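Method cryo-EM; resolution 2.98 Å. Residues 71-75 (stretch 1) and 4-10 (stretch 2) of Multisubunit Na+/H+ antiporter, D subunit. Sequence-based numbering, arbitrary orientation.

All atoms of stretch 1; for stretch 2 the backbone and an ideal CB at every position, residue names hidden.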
# COMPACT_ATOMS: atom_id res chain seq x y z
N THR D 71 -46.50 7.21 -15.53
CA THR D 71 -47.19 8.47 -15.76
C THR D 71 -48.33 8.60 -14.76
O THR D 71 -49.10 7.65 -14.57
CB THR D 71 -47.76 8.56 -17.17
OG1 THR D 71 -48.80 7.59 -17.32
CG2 THR D 71 -46.68 8.27 -18.19
N LEU D 72 -48.43 9.76 -14.13
CA LEU D 72 -49.52 10.06 -13.23
C LEU D 72 -50.48 11.01 -13.92
O LEU D 72 -50.06 12.04 -14.46
CB LEU D 72 -49.00 10.67 -11.94
CG LEU D 72 -48.16 9.78 -11.04
CD1 LEU D 72 -47.68 10.60 -9.88
CD2 LEU D 72 -48.97 8.61 -10.57
N VAL D 73 -51.77 10.67 -13.92
CA VAL D 73 -52.78 11.44 -14.62
C VAL D 73 -53.85 11.85 -13.63
O VAL D 73 -54.41 11.01 -12.93
CB VAL D 73 -53.41 10.64 -15.78
CG1 VAL D 73 -54.46 11.46 -16.46
CG2 VAL D 73 -52.36 10.23 -16.77
N SER D 74 -54.11 13.15 -13.56
CA SER D 74 -55.23 13.69 -12.81
C SER D 74 -56.20 14.32 -13.80
O SER D 74 -55.87 15.33 -14.44
CB SER D 74 -54.77 14.70 -11.76
OG SER D 74 -55.88 15.18 -11.02
N ASP D 75 -57.35 13.68 -13.96
CA ASP D 75 -58.51 14.27 -14.60
C ASP D 75 -59.42 14.84 -13.51
O ASP D 75 -59.03 14.92 -12.34
CB ASP D 75 -59.21 13.25 -15.49
CG ASP D 75 -59.49 11.94 -14.77
OD1 ASP D 75 -59.02 11.77 -13.63
OD2 ASP D 75 -60.19 11.09 -15.35
N UNK D 4 -47.68 19.70 -8.78
CA UNK D 4 -48.86 19.89 -7.95
C UNK D 4 -49.69 18.62 -7.84
O UNK D 4 -50.26 18.33 -6.78
CB UNK D 4 -49.72 21.03 -8.51
N UNK D 5 -49.69 17.83 -8.92
CA UNK D 5 -50.38 16.55 -8.96
C UNK D 5 -49.83 15.57 -7.92
O UNK D 5 -50.58 14.71 -7.45
CB UNK D 5 -50.27 15.94 -10.36
N UNK D 6 -48.56 15.69 -7.55
CA UNK D 6 -48.03 14.81 -6.52
C UNK D 6 -48.29 15.30 -5.11
O UNK D 6 -48.04 14.54 -4.17
CB UNK D 6 -46.52 14.63 -6.72
N UNK D 7 -48.76 16.53 -4.94
CA UNK D 7 -49.01 17.02 -3.59
C UNK D 7 -50.10 16.28 -2.81
O UNK D 7 -49.99 16.25 -1.57
CB UNK D 7 -49.38 18.50 -3.67
N UNK D 8 -51.13 15.67 -3.40
CA UNK D 8 -51.92 14.70 -2.62
C UNK D 8 -51.18 13.43 -2.22
O UNK D 8 -51.61 12.76 -1.28
CB UNK D 8 -53.16 14.30 -3.42
N UNK D 9 -50.08 13.08 -2.89
CA UNK D 9 -49.35 11.86 -2.58
C UNK D 9 -48.15 12.13 -1.67
O UNK D 9 -47.93 11.42 -0.70
CB UNK D 9 -48.89 11.19 -3.87
N UNK D 10 -47.40 13.19 -1.97
CA UNK D 10 -46.14 13.47 -1.29
C UNK D 10 -46.38 14.00 0.13
O UNK D 10 -45.68 13.62 1.07
CB UNK D 10 -45.32 14.48 -2.10

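Stretch 1 is a strand, residues 71 to 74, whose side chains alternate: Leu 72 and Ser 74 point toward the other segment, whereas Val 73 points away. The surface on offer is therefore mainly aliphatic, with the small side chain of Ser 74 at one end. The neighbouring segment begins as 3-10 backbone and continues into a helix, so only some of its positions can face the strand.

At position 4 (phi/psi -59/-33), the ideal CB has nothing of stretch 1 within 5.5 Å. The strand sets no preference here, and polar and apolar side chains alike would fit. The residue is Leu 4, which makes no contact with the strand; its carbonyl oxygen contributes to the local backbone instead, with the backbone N of position 7 donating to Leu 4 O at 3.0 Å.

Position 5 lies closest to the strand. The CA of position 5 is 6.8 Å from Ser 74 CA, its CA-to-CB bond points toward stretch 1, and its ideal CB is 4.9 Å from Ser 74 CB. That gap leaves room for a side chain lying between Ser 74 and Leu 72, and a branched aliphatic residue or methionine would suit it. A small residue would reach less of Leu 72. The deposited residue is Leu 5, with chi1 at -158° and chi2 at 156°, both in the t range. Its CG packs 3.7 Å from Ser 74 CB, so the serine meets it through carbon. Leu 5 CD2 comes within 3.7 Å of Leu 72 CB, while Leu 5 CD1 lies 4.4 Å from the backbone carbon Val 73 C. In all, 72 Å² of the residue is covered.

At position 6 the CA-to-CB bond points sideways, yet the ideal CB is 5.2 Å from Leu 72 CD1. A short side chain would fall short of close packing, but a longer apolar one could bend back to that methyl; leucine, isoleucine or methionine are all plausible. Leu 6 does so, its CD1 lying 3.7 Å from Leu 72 CD1. This side chain is poorly ordered, so its chi angles of -90° and 83° deserve caution.

Positions 7 and 8 are out of reach, and stretch 1 does not discriminate between candidates. Backbone angles of -67/-20 at position 8 are compatible with proline, without demanding it. The residues are Leu 7 and Pro 8, neither touching the strand.

Position 9 again points toward stretch 1, but from farther off, with nothing within 5.5 Å of the ideal CB. Only a side chain of some length could reach the tip of Leu 72, and an apolar one would match it. Ile 9, with chi1 m and chi2 t, extends its CD1 to 4.3 Å from Leu 72 CD1, a looser contact covering 19 Å².

Position 10 is out of reach and undetermined by the strand. It is Val 10, whose N donates to Leu 6 O at 2.7 Å.

Stretch 2 (4-10) LLLLPIV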
# COMPACT_ATOMS: atom_id res chain seq x y z
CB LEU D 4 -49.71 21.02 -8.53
CG LEU D 4 -51.03 21.43 -7.89
CD1 LEU D 4 -50.84 21.99 -6.50
CD2 LEU D 4 -51.71 22.45 -8.77
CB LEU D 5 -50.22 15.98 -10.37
CG LEU D 5 -51.15 14.94 -10.97
CD1 LEU D 5 -51.06 15.09 -12.47
CD2 LEU D 5 -50.79 13.55 -10.56
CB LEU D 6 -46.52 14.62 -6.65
CG LEU D 6 -46.08 13.46 -7.53
CD1 LEU D 6 -46.09 13.84 -8.97
CD2 LEU D 6 -44.74 12.99 -7.08
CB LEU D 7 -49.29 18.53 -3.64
CG LEU D 7 -48.01 19.30 -3.97
CD1 LEU D 7 -48.27 20.77 -4.13
CD2 LEU D 7 -46.98 19.08 -2.89
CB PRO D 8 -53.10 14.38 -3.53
CG PRO D 8 -52.73 14.87 -4.86
CD PRO D 8 -51.90 16.07 -4.60
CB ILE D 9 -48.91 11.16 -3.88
CG1 ILE D 9 -50.13 10.86 -4.76
CG2 ILE D 9 -48.19 9.87 -3.59
CD1 ILE D 9 -49.78 10.43 -6.16
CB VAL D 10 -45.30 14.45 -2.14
CG1 VAL D 10 -44.08 14.93 -1.40
CG2 VAL D 10 -44.87 13.77 -3.42
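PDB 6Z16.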